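Local atomic coordinates of succinate dehydrogenase subunit A (Mycolicibacterium smegmatis, PDB entry 7D6V), a protein that carries covalently bound FAD as the flavoprotein subunit of a mycobacterial succinate dehydrogenase and probably oxidises succinate to fumarate, passing the electrons to the iron-sulfur subunit. Residues 36-42 with 168-174; 42-48 with 141-145. The contacts are given in a common frame with arbitrary orientation. Residues are numbered along the deposited sequence.

Contact 1 of 2, residues 36-42 with 168-174; sequences VVTKSLF and VFHETSI. With FAD (flavin-adenine dinucleotide), chain D.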
loop_
_atom_site.group_PDB
_atom_site.type_symbol
_atom_site.label_atom_id
_atom_site.label_comp_id
_atom_site.label_asym_id
_atom_site.label_seq_id
_atom_site.Cartn_x
_atom_site.Cartn_y
_atom_site.Cartn_z
ATOM N N VAL A 36 -8.268 13.938 -15.925
ATOM C CA VAL A 36 -8.272 12.645 -15.251
ATOM C C VAL A 36 -9.281 12.738 -14.119
ATOM O O VAL A 36 -9.099 13.522 -13.180
ATOM C CB VAL A 36 -6.884 12.277 -14.714
ATOM C CG1 VAL A 36 -6.939 10.973 -13.939
ATOM C CG2 VAL A 36 -5.871 12.229 -15.822
ATOM N N VAL A 37 -10.338 11.938 -14.190
ATOM C CA VAL A 37 -11.400 11.940 -13.193
ATOM C C VAL A 37 -11.340 10.624 -12.434
ATOM O O VAL A 37 -11.342 9.549 -13.043
ATOM C CB VAL A 37 -12.779 12.149 -13.839
ATOM C CG1 VAL A 37 -13.864 12.155 -12.779
ATOM C CG2 VAL A 37 -12.792 13.445 -14.626
ATOM N N THR A 38 -11.278 10.710 -11.109
ATOM C CA THR A 38 -11.134 9.542 -10.255
ATOM C C THR A 38 -12.153 9.625 -9.132
ATOM O O THR A 38 -12.349 10.689 -8.542
ATOM C CB THR A 38 -9.719 9.457 -9.668
ATOM O OG1 THR A 38 -8.768 9.373 -10.732
ATOM C CG2 THR A 38 -9.576 8.220 -8.807
ATOM N N LYS A 39 -12.795 8.499 -8.831
ATOM C CA LYS A 39 -13.776 8.478 -7.757
ATOM C C LYS A 39 -13.113 8.460 -6.385
ATOM O O LYS A 39 -13.703 8.931 -5.408
ATOM C CB LYS A 39 -14.695 7.269 -7.921
ATOM C CG LYS A 39 -16.141 7.536 -7.598
ATOM C CD LYS A 39 -16.867 6.246 -7.296
ATOM C CE LYS A 39 -17.397 5.606 -8.553
ATOM N NZ LYS A 39 -18.089 4.326 -8.264
ATOM N N SER A 40 -11.896 7.938 -6.297
ATOM C CA SER A 40 -11.115 7.868 -5.074
ATOM C C SER A 40 -9.979 8.886 -5.132
ATOM O O SER A 40 -9.915 9.728 -6.031
ATOM C CB SER A 40 -10.602 6.442 -4.862
ATOM O OG SER A 40 -9.882 5.982 -5.990
ATOM N N LEU A 41 -9.089 8.828 -4.146
ATOM C CA LEU A 41 -7.907 9.673 -4.167
ATOM C C LEU A 41 -6.938 9.202 -5.250
ATOM O O LEU A 41 -6.996 8.066 -5.727
ATOM C CB LEU A 41 -7.214 9.668 -2.803
ATOM C CG LEU A 41 -7.889 10.428 -1.659
ATOM C CD1 LEU A 41 -7.127 10.232 -0.359
ATOM C CD2 LEU A 41 -8.008 11.897 -1.978
ATOM N N PHE A 42 -6.041 10.102 -5.643
ATOM C CA PHE A 42 -5.084 9.807 -6.701
ATOM C C PHE A 42 -4.128 8.702 -6.265
ATOM O O PHE A 42 -3.464 8.811 -5.231
ATOM C CB PHE A 42 -4.308 11.073 -7.064
ATOM C CG PHE A 42 -3.528 10.969 -8.340
ATOM C CD1 PHE A 42 -3.948 10.138 -9.362
ATOM C CD2 PHE A 42 -2.376 11.712 -8.522
ATOM C CE1 PHE A 42 -3.230 10.048 -10.535
ATOM C CE2 PHE A 42 -1.657 11.626 -9.692
ATOM C CZ PHE A 42 -2.084 10.792 -10.699
ATOM N N VAL A 168 -5.704 16.427 -12.913
ATOM C CA VAL A 168 -6.285 15.290 -12.211
ATOM C C VAL A 168 -7.417 15.794 -11.331
ATOM O O VAL A 168 -7.237 16.742 -10.559
ATOM C CB VAL A 168 -5.232 14.543 -11.372
ATOM C CG1 VAL A 168 -5.839 13.301 -10.749
ATOM C CG2 VAL A 168 -4.031 14.181 -12.225
ATOM N N PHE A 169 -8.582 15.164 -11.451
ATOM C CA PHE A 169 -9.754 15.475 -10.637
ATOM C C PHE A 169 -10.061 14.240 -9.797
ATOM O O PHE A 169 -10.867 13.397 -10.193
ATOM C CB PHE A 169 -10.966 15.864 -11.495
ATOM C CG PHE A 169 -10.730 17.029 -12.415
ATOM C CD1 PHE A 169 -11.284 18.266 -12.137
ATOM C CD2 PHE A 169 -9.993 16.880 -13.577
ATOM C CE1 PHE A 169 -11.089 19.333 -12.984
ATOM C CE2 PHE A 169 -9.793 17.947 -14.425
ATOM C CZ PHE A 169 -10.344 19.173 -14.129
ATOM N N HIS A 170 -9.428 14.134 -8.635
ATOM C CA HIS A 170 -9.698 13.023 -7.739
ATOM C C HIS A 170 -10.897 13.344 -6.853
ATOM O O HIS A 170 -11.289 14.503 -6.696
ATOM C CB HIS A 170 -8.478 12.697 -6.878
ATOM C CG HIS A 170 -8.098 13.788 -5.929
ATOM N ND1 HIS A 170 -8.451 13.777 -4.597
ATOM C CD2 HIS A 170 -7.386 14.922 -6.119
ATOM C CE1 HIS A 170 -7.976 14.861 -4.010
ATOM N NE2 HIS A 170 -7.326 15.572 -4.912
ATOM N N GLU A 171 -11.479 12.291 -6.274
ATOM C CA GLU A 171 -12.696 12.400 -5.469
ATOM C C GLU A 171 -13.841 13.000 -6.283
ATOM O O GLU A 171 -14.639 13.790 -5.780
ATOM C CB GLU A 171 -12.452 13.216 -4.196
ATOM C CG GLU A 171 -11.502 12.595 -3.181
ATOM C CD GLU A 171 -12.047 11.335 -2.549
ATOM O OE1 GLU A 171 -13.280 11.235 -2.392
ATOM O OE2 GLU A 171 -11.247 10.451 -2.188
ATOM N N THR A 172 -13.917 12.626 -7.557
ATOM C CA THR A 172 -14.950 13.105 -8.465
ATOM C C THR A 172 -15.625 11.907 -9.112
ATOM O O THR A 172 -14.948 10.984 -9.573
ATOM C CB THR A 172 -14.366 14.029 -9.536
ATOM O OG1 THR A 172 -13.598 15.061 -8.908
ATOM C CG2 THR A 172 -15.473 14.668 -10.352
ATOM N N SER A 173 -16.953 11.922 -9.151
ATOM C CA SER A 173 -17.742 10.805 -9.647
ATOM C C SER A 173 -18.563 11.258 -10.844
ATOM O O SER A 173 -19.277 12.260 -10.764
ATOM C CB SER A 173 -18.653 10.254 -8.550
ATOM O OG SER A 173 -19.452 9.192 -9.031
ATOM N N ILE A 174 -18.461 10.520 -11.944
ATOM C CA ILE A 174 -19.180 10.827 -13.176
ATOM C C ILE A 174 -20.470 10.023 -13.194
ATOM O O ILE A 174 -20.454 8.804 -12.992
ATOM C CB ILE A 174 -18.322 10.521 -14.415
ATOM C CG1 ILE A 174 -17.092 11.428 -14.453
ATOM C CG2 ILE A 174 -19.139 10.682 -15.680
ATOM C CD1 ILE A 174 -17.414 12.897 -14.575
HETATM P PA FAD D . -8.989 0.137 -11.471
HETATM O O1A FAD D . -7.620 0.703 -11.401
HETATM O O2A FAD D . -9.363 -0.974 -10.567
HETATM O O5B FAD D . -10.003 1.330 -11.158
HETATM C C5B FAD D . -10.709 2.046 -12.154
HETATM C C4B FAD D . -10.716 3.528 -11.817
HETATM O O4B FAD D . -11.910 4.138 -12.292
HETATM C C3B FAD D . -10.672 3.828 -10.338
HETATM O O3B FAD D . -9.751 4.893 -10.154
HETATM C C2B FAD D . -12.052 4.337 -10.012
HETATM O O2B FAD D . -12.057 5.267 -8.938
HETATM C C1B FAD D . -12.440 5.002 -11.300
HETATM N N9A FAD D . -13.902 5.109 -11.425
HETATM C C8A FAD D . -14.779 4.106 -11.392
HETATM N N7A FAD D . -16.034 4.564 -11.543
HETATM C C5A FAD D . -15.966 5.893 -11.671
HETATM C C6A FAD D . -16.915 6.999 -11.862
HETATM N N6A FAD D . -18.236 6.780 -11.948
HETATM N N1A FAD D . -16.420 8.240 -11.946
HETATM C C2A FAD D . -15.111 8.491 -11.871
HETATM N N3A FAD D . -14.198 7.539 -11.698
HETATM C C4A FAD D . -14.556 6.246 -11.595
HETATM N N1 FAD D . -4.895 -9.209 -11.802
HETATM C C2 FAD D . -3.713 -9.798 -12.074
HETATM O O2 FAD D . -3.351 -9.875 -13.251
HETATM N N3 FAD D . -2.914 -10.305 -11.135
HETATM C C4 FAD D . -3.234 -10.268 -9.849
HETATM O O4 FAD D . -2.474 -10.744 -8.995
HETATM C C4X FAD D . -4.508 -9.646 -9.454
HETATM N N5 FAD D . -4.890 -9.573 -8.170
HETATM C C5X FAD D . -6.056 -8.995 -7.845
HETATM C C6 FAD D . -6.435 -8.926 -6.514
HETATM C C7 FAD D . -7.635 -8.336 -6.169
HETATM C C7M FAD D . -8.057 -8.257 -4.732
HETATM C C8 FAD D . -8.512 -7.779 -7.219
HETATM C C8M FAD D . -9.815 -7.138 -6.845
HETATM C C9 FAD D . -8.139 -7.841 -8.549
HETATM C C9A FAD D . -6.941 -8.433 -8.893
HETATM N N10 FAD D . -6.563 -8.500 -10.237
HETATM C C10 FAD D . -5.340 -9.103 -10.540
HETATM C "C1'" FAD D . -7.406 -7.942 -11.287
HETATM C "C2'" FAD D . -6.821 -6.614 -11.754
HETATM O "O2'" FAD D . -6.252 -5.913 -10.651
HETATM C "C3'" FAD D . -7.870 -5.700 -12.362
HETATM O "O3'" FAD D . -8.362 -6.303 -13.551
HETATM C "C4'" FAD D . -7.265 -4.351 -12.714
HETATM O "O4'" FAD D . -6.774 -3.724 -11.538
HETATM C "C5'" FAD D . -8.269 -3.416 -13.360
HETATM O "O5'" FAD D . -7.660 -2.137 -13.450
HETATM P P FAD D . -8.385 -0.877 -14.106
HETATM O O1P FAD D . -7.333 0.138 -14.375
HETATM O O2P FAD D . -9.245 -1.328 -15.231
HETATM O O3P FAD D . -9.369 -0.328 -12.958
#

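Contact 2 of 2, residues 42-48 with 141-145; sequences FGKAHTV and IRTLQ. With FAD (flavin-adenine dinucleotide), chain D.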
loop_
_atom_site.group_PDB
_atom_site.type_symbol
_atom_site.label_atom_id
_atom_site.label_comp_id
_atom_site.label_asym_id
_atom_site.label_seq_id
_atom_site.Cartn_x
_atom_site.Cartn_y
_atom_site.Cartn_z
ATOM N N PHE A 42 -6.041 10.102 -5.643
ATOM C CA PHE A 42 -5.084 9.807 -6.701
ATOM C C PHE A 42 -4.128 8.702 -6.265
ATOM O O PHE A 42 -3.464 8.811 -5.231
ATOM C CB PHE A 42 -4.308 11.073 -7.064
ATOM C CG PHE A 42 -3.528 10.969 -8.340
ATOM C CD1 PHE A 42 -3.948 10.138 -9.362
ATOM C CD2 PHE A 42 -2.376 11.712 -8.522
ATOM C CE1 PHE A 42 -3.230 10.048 -10.535
ATOM C CE2 PHE A 42 -1.657 11.626 -9.692
ATOM C CZ PHE A 42 -2.084 10.792 -10.699
ATOM N N GLY A 43 -4.055 7.639 -7.064
ATOM C CA GLY A 43 -3.174 6.531 -6.759
ATOM C C GLY A 43 -3.739 5.489 -5.825
ATOM O O GLY A 43 -2.977 4.683 -5.286
ATOM N N LYS A 44 -5.054 5.471 -5.613
ATOM C CA LYS A 44 -5.686 4.552 -4.674
ATOM C C LYS A 44 -6.746 3.687 -5.347
ATOM O O LYS A 44 -7.710 3.267 -4.707
ATOM C CB LYS A 44 -6.291 5.317 -3.499
ATOM C CG LYS A 44 -5.305 6.203 -2.770
ATOM C CD LYS A 44 -5.746 6.459 -1.346
ATOM C CE LYS A 44 -4.721 7.279 -0.595
ATOM N NZ LYS A 44 -3.353 6.736 -0.767
ATOM N N ALA A 45 -6.580 3.407 -6.635
ATOM C CA ALA A 45 -7.519 2.567 -7.357
ATOM C C ALA A 45 -7.318 1.098 -6.988
ATOM O O ALA A 45 -6.363 0.725 -6.306
ATOM C CB ALA A 45 -7.369 2.767 -8.861
ATOM N N HIS A 46 -8.235 0.255 -7.467
ATOM C CA HIS A 46 -8.219 -1.163 -7.123
ATOM C C HIS A 46 -6.965 -1.871 -7.618
ATOM O O HIS A 46 -6.666 -2.976 -7.155
ATOM C CB HIS A 46 -9.468 -1.840 -7.690
ATOM C CG HIS A 46 -9.632 -3.269 -7.275
ATOM N ND1 HIS A 46 -10.280 -3.640 -6.118
ATOM C CD2 HIS A 46 -9.247 -4.419 -7.876
ATOM C CE1 HIS A 46 -10.279 -4.956 -6.017
ATOM N NE2 HIS A 46 -9.659 -5.454 -7.071
ATOM N N THR A 47 -6.221 -1.259 -8.543
ATOM C CA THR A 47 -4.990 -1.861 -9.039
ATOM C C THR A 47 -3.978 -2.097 -7.921
ATOM O O THR A 47 -3.165 -3.023 -8.010
ATOM C CB THR A 47 -4.395 -0.975 -10.137
ATOM O OG1 THR A 47 -5.360 -0.799 -11.178
ATOM C CG2 THR A 47 -3.143 -1.595 -10.734
ATOM N N VAL A 48 -4.026 -1.295 -6.853
ATOM C CA VAL A 48 -3.070 -1.435 -5.758
ATOM C C VAL A 48 -3.173 -2.792 -5.080
ATOM O O VAL A 48 -2.215 -3.235 -4.439
ATOM C CB VAL A 48 -3.261 -0.316 -4.708
ATOM C CG1 VAL A 48 -3.094 1.046 -5.334
ATOM C CG2 VAL A 48 -4.603 -0.440 -4.008
ATOM N N ILE A 141 0.928 1.109 -10.256
ATOM C CA ILE A 141 0.134 2.324 -10.106
ATOM C C ILE A 141 0.993 3.476 -9.586
ATOM O O ILE A 141 0.826 4.625 -10.013
ATOM C CB ILE A 141 -1.100 2.057 -9.223
ATOM C CG1 ILE A 141 -2.119 3.189 -9.372
ATOM C CG2 ILE A 141 -0.714 1.851 -7.773
ATOM C CD1 ILE A 141 -3.498 2.835 -8.879
ATOM N N ARG A 142 1.938 3.190 -8.682
ATOM C CA ARG A 142 2.858 4.225 -8.222
ATOM C C ARG A 142 3.688 4.761 -9.375
ATOM O O ARG A 142 3.870 5.976 -9.508
ATOM C CB ARG A 142 3.785 3.669 -7.144
ATOM C CG ARG A 142 3.270 3.776 -5.735
ATOM C CD ARG A 142 3.125 5.202 -5.245
ATOM N NE ARG A 142 2.337 5.198 -4.018
ATOM C CZ ARG A 142 1.013 5.115 -3.992
ATOM N NH1 ARG A 142 0.331 5.055 -5.122
ATOM N NH2 ARG A 142 0.371 5.099 -2.838
ATOM N N THR A 143 4.207 3.863 -10.215
ATOM C CA THR A 143 5.032 4.286 -11.336
ATOM C C THR A 143 4.240 5.159 -12.297
ATOM O O THR A 143 4.731 6.197 -12.751
ATOM C CB THR A 143 5.591 3.059 -12.053
ATOM O OG1 THR A 143 6.137 2.156 -11.086
ATOM C CG2 THR A 143 6.681 3.456 -13.007
ATOM N N LEU A 144 3.004 4.763 -12.605
ATOM C CA LEU A 144 2.192 5.558 -13.522
ATOM C C LEU A 144 1.856 6.926 -12.936
ATOM O O LEU A 144 1.936 7.944 -13.637
ATOM C CB LEU A 144 0.923 4.794 -13.884
ATOM C CG LEU A 144 1.144 3.548 -14.740
ATOM C CD1 LEU A 144 -0.142 2.765 -14.875
ATOM C CD2 LEU A 144 1.686 3.922 -16.104
ATOM N N GLN A 145 1.489 6.974 -11.654
ATOM C CA GLN A 145 1.161 8.250 -11.021
ATOM C C GLN A 145 2.371 9.180 -10.979
ATOM O O GLN A 145 2.257 10.383 -11.256
ATOM C CB GLN A 145 0.613 7.987 -9.620
ATOM C CG GLN A 145 0.689 9.148 -8.659
ATOM C CD GLN A 145 0.436 8.716 -7.233
ATOM O OE1 GLN A 145 0.401 7.526 -6.934
ATOM N NE2 GLN A 145 0.254 9.681 -6.345
HETATM P PA FAD D . -8.989 0.137 -11.471
HETATM O O1A FAD D . -7.620 0.703 -11.401
HETATM O O2A FAD D . -9.363 -0.974 -10.567
HETATM O O5B FAD D . -10.003 1.330 -11.158
HETATM C C5B FAD D . -10.709 2.046 -12.154
HETATM C C4B FAD D . -10.716 3.528 -11.817
HETATM O O4B FAD D . -11.910 4.138 -12.292
HETATM C C3B FAD D . -10.672 3.828 -10.338
HETATM O O3B FAD D . -9.751 4.893 -10.154
HETATM C C2B FAD D . -12.052 4.337 -10.012
HETATM O O2B FAD D . -12.057 5.267 -8.938
HETATM C C1B FAD D . -12.440 5.002 -11.300
HETATM N N9A FAD D . -13.902 5.109 -11.425
HETATM C C8A FAD D . -14.779 4.106 -11.392
HETATM N N7A FAD D . -16.034 4.564 -11.543
HETATM C C5A FAD D . -15.966 5.893 -11.671
HETATM C C6A FAD D . -16.915 6.999 -11.862
HETATM N N6A FAD D . -18.236 6.780 -11.948
HETATM N N1A FAD D . -16.420 8.240 -11.946
HETATM C C2A FAD D . -15.111 8.491 -11.871
HETATM N N3A FAD D . -14.198 7.539 -11.698
HETATM C C4A FAD D . -14.556 6.246 -11.595
HETATM N N1 FAD D . -4.895 -9.209 -11.802
HETATM C C2 FAD D . -3.713 -9.798 -12.074
HETATM O O2 FAD D . -3.351 -9.875 -13.251
HETATM N N3 FAD D . -2.914 -10.305 -11.135
HETATM C C4 FAD D . -3.234 -10.268 -9.849
HETATM O O4 FAD D . -2.474 -10.744 -8.995
HETATM C C4X FAD D . -4.508 -9.646 -9.454
HETATM N N5 FAD D . -4.890 -9.573 -8.170
HETATM C C5X FAD D . -6.056 -8.995 -7.845
HETATM C C6 FAD D . -6.435 -8.926 -6.514
HETATM C C7 FAD D . -7.635 -8.336 -6.169
HETATM C C7M FAD D . -8.057 -8.257 -4.732
HETATM C C8 FAD D . -8.512 -7.779 -7.219
HETATM C C8M FAD D . -9.815 -7.138 -6.845
HETATM C C9 FAD D . -8.139 -7.841 -8.549
HETATM C C9A FAD D . -6.941 -8.433 -8.893
HETATM N N10 FAD D . -6.563 -8.500 -10.237
HETATM C C10 FAD D . -5.340 -9.103 -10.540
HETATM C "C1'" FAD D . -7.406 -7.942 -11.287
HETATM C "C2'" FAD D . -6.821 -6.614 -11.754
HETATM O "O2'" FAD D . -6.252 -5.913 -10.651
HETATM C "C3'" FAD D . -7.870 -5.700 -12.362
HETATM O "O3'" FAD D . -8.362 -6.303 -13.551
HETATM C "C4'" FAD D . -7.265 -4.351 -12.714
HETATM O "O4'" FAD D . -6.774 -3.724 -11.538
HETATM C "C5'" FAD D . -8.269 -3.416 -13.360
HETATM O "O5'" FAD D . -7.660 -2.137 -13.450
HETATM P P FAD D . -8.385 -0.877 -14.106
HETATM O O1P FAD D . -7.333 0.138 -14.375
HETATM O O2P FAD D . -9.245 -1.328 -15.231
HETATM O O3P FAD D . -9.369 -0.328 -12.958
#

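Contact 1 of 2, residues 36-42 with 168-174
Two parallel strands, 34-37 and 166-169, run side by side here, with Val36 paired to Val168 and Val37 to Phe169, in a sheet consistent with the Rossmann-type fold of FAD-binding domains, where the loop after strand 34-37 meets the adenosine ribose. The backbone polar groups pair in staggered parallel fashion. Val36 O accepts from Phe169 N at a very short 2.4 Å, Phe169 O accepts from Thr38 N at 2.9 Å, and Thr38 O accepts from Thr172 N at 2.7 Å. Glu171, in a left-handed conformation, turns the chain between strands 166-169 and 172-179, and Glu171 N donates to Ser40 O (3.0 Å). Within the turn, Thr172 OG1 donates to His170 O at 3.2 Å.

Both segments then serve the adenosine half of FAD. Ile174 reads the adenine edge with its backbone: Ile174 N donates to N1A of FAD at 3.1 Å, while N6A of FAD donates to Ile174 O at 3.2 Å. Lys39 N gives a weak hydrogen bond to ribose O2B of FAD (3.3 Å). The charge of Lys39 is met by a salt bridge with Asp228, and Ser40 OG bonds to Glu224.

Branched aliphatic residues suit the paired strands: Val36 CG1 lies 4.1 Å from Val168 CG1. Across to strand 172-179, Val37 CG1 lies 3.7 Å from Ile174 CG1. Val168 CG1 also sits over the Phe42 ring face, a CH-pi contact 4.1 Å from the centroid.

Strand 166-169 is an edge strand of the five-stranded parallel sheet, next to 34-37, whose other neighbour is 11-14. Helix 18-30 packs on Val36 and Phe42, and strands 184-191 and 197-200 touch Thr172 and Ile174.

Contact 2 of 2, residues 42-48 with 141-145
The covalent flavin site of the succinate dehydrogenase and fumarate reductase family lies on the loop 42-48, where His46 NE2 is joined to the C8M methyl carbon of FAD, the modelled distance being 1.7 Å. His46 ND1 bonds to Ser222, and the CA-to-CB bond of His46 points away from 141-145. Its neighbour Thr47 holds the cofactor through one hydroxyl: Thr47 OG1 donates to phosphate O1A of FAD at 2.7 Å and accepts from ribityl O4' of FAD at 3.3 Å. The small side chain of Ala45 lets the loop come close to the same phosphate, with Ala45 CB 3.3 Å from O1A of FAD.

Behind this loop, Ile141, on helix 136-159, fills the gap between helix and loop. Ile141 CD1 lies 3.9 Å from Ala45 CB and 4.1 Å from Thr47 CB, and Ile141 CG2 meets Val48 CG1 at 3.5 Å, so one branched apolar residue packs against several parts of the loop. Gly43 has positive phi, and a CB there would clash with Gln145 OE1; glycine therefore suits both backbone and packing. Gly43 O accepts a weak hydrogen bond from Arg142 NH1 (3.3 Å). Gln145 lays its aliphatic CG over the Phe42 ring face, 4.0 Å from the centroid, in a CH-pi contact, while its NE2 bonds to Glu147 of the iron-sulfur subunit. Lys44 NZ donates to backbone carbonyls of Glu147 and Cys59 of that subunit.

The loop runs between strands 34-37 and 54-55 and rests on helix 136-159, while Leu21 of helix 18-30 touches both Phe42 and Leu144.

In the fold
Both contacts are buried, touch FAD and share Phe42, whose ring meets Val168 in contact 1 and Gln145 in contact 2. Along the chain, contact 2 is nested within the loop closed by contact 1, and helix 136-159 leads on to strand 166-169. Their chemistry follows their places. Contact 1, at the sheet's edge, buries more surface (693 against 379 Å²) and depends on backbone hydrogen bonds, extended to adenine and ribose. Contact 2 joins a loop to a helix mainly through side-chain packing, with one weak hydrogen bond, and holds the phosphate, ribityl chain and flavin. Together they follow the cofactor from adenine to isoalloxazine, and both adjoin the iron-sulfur subunit.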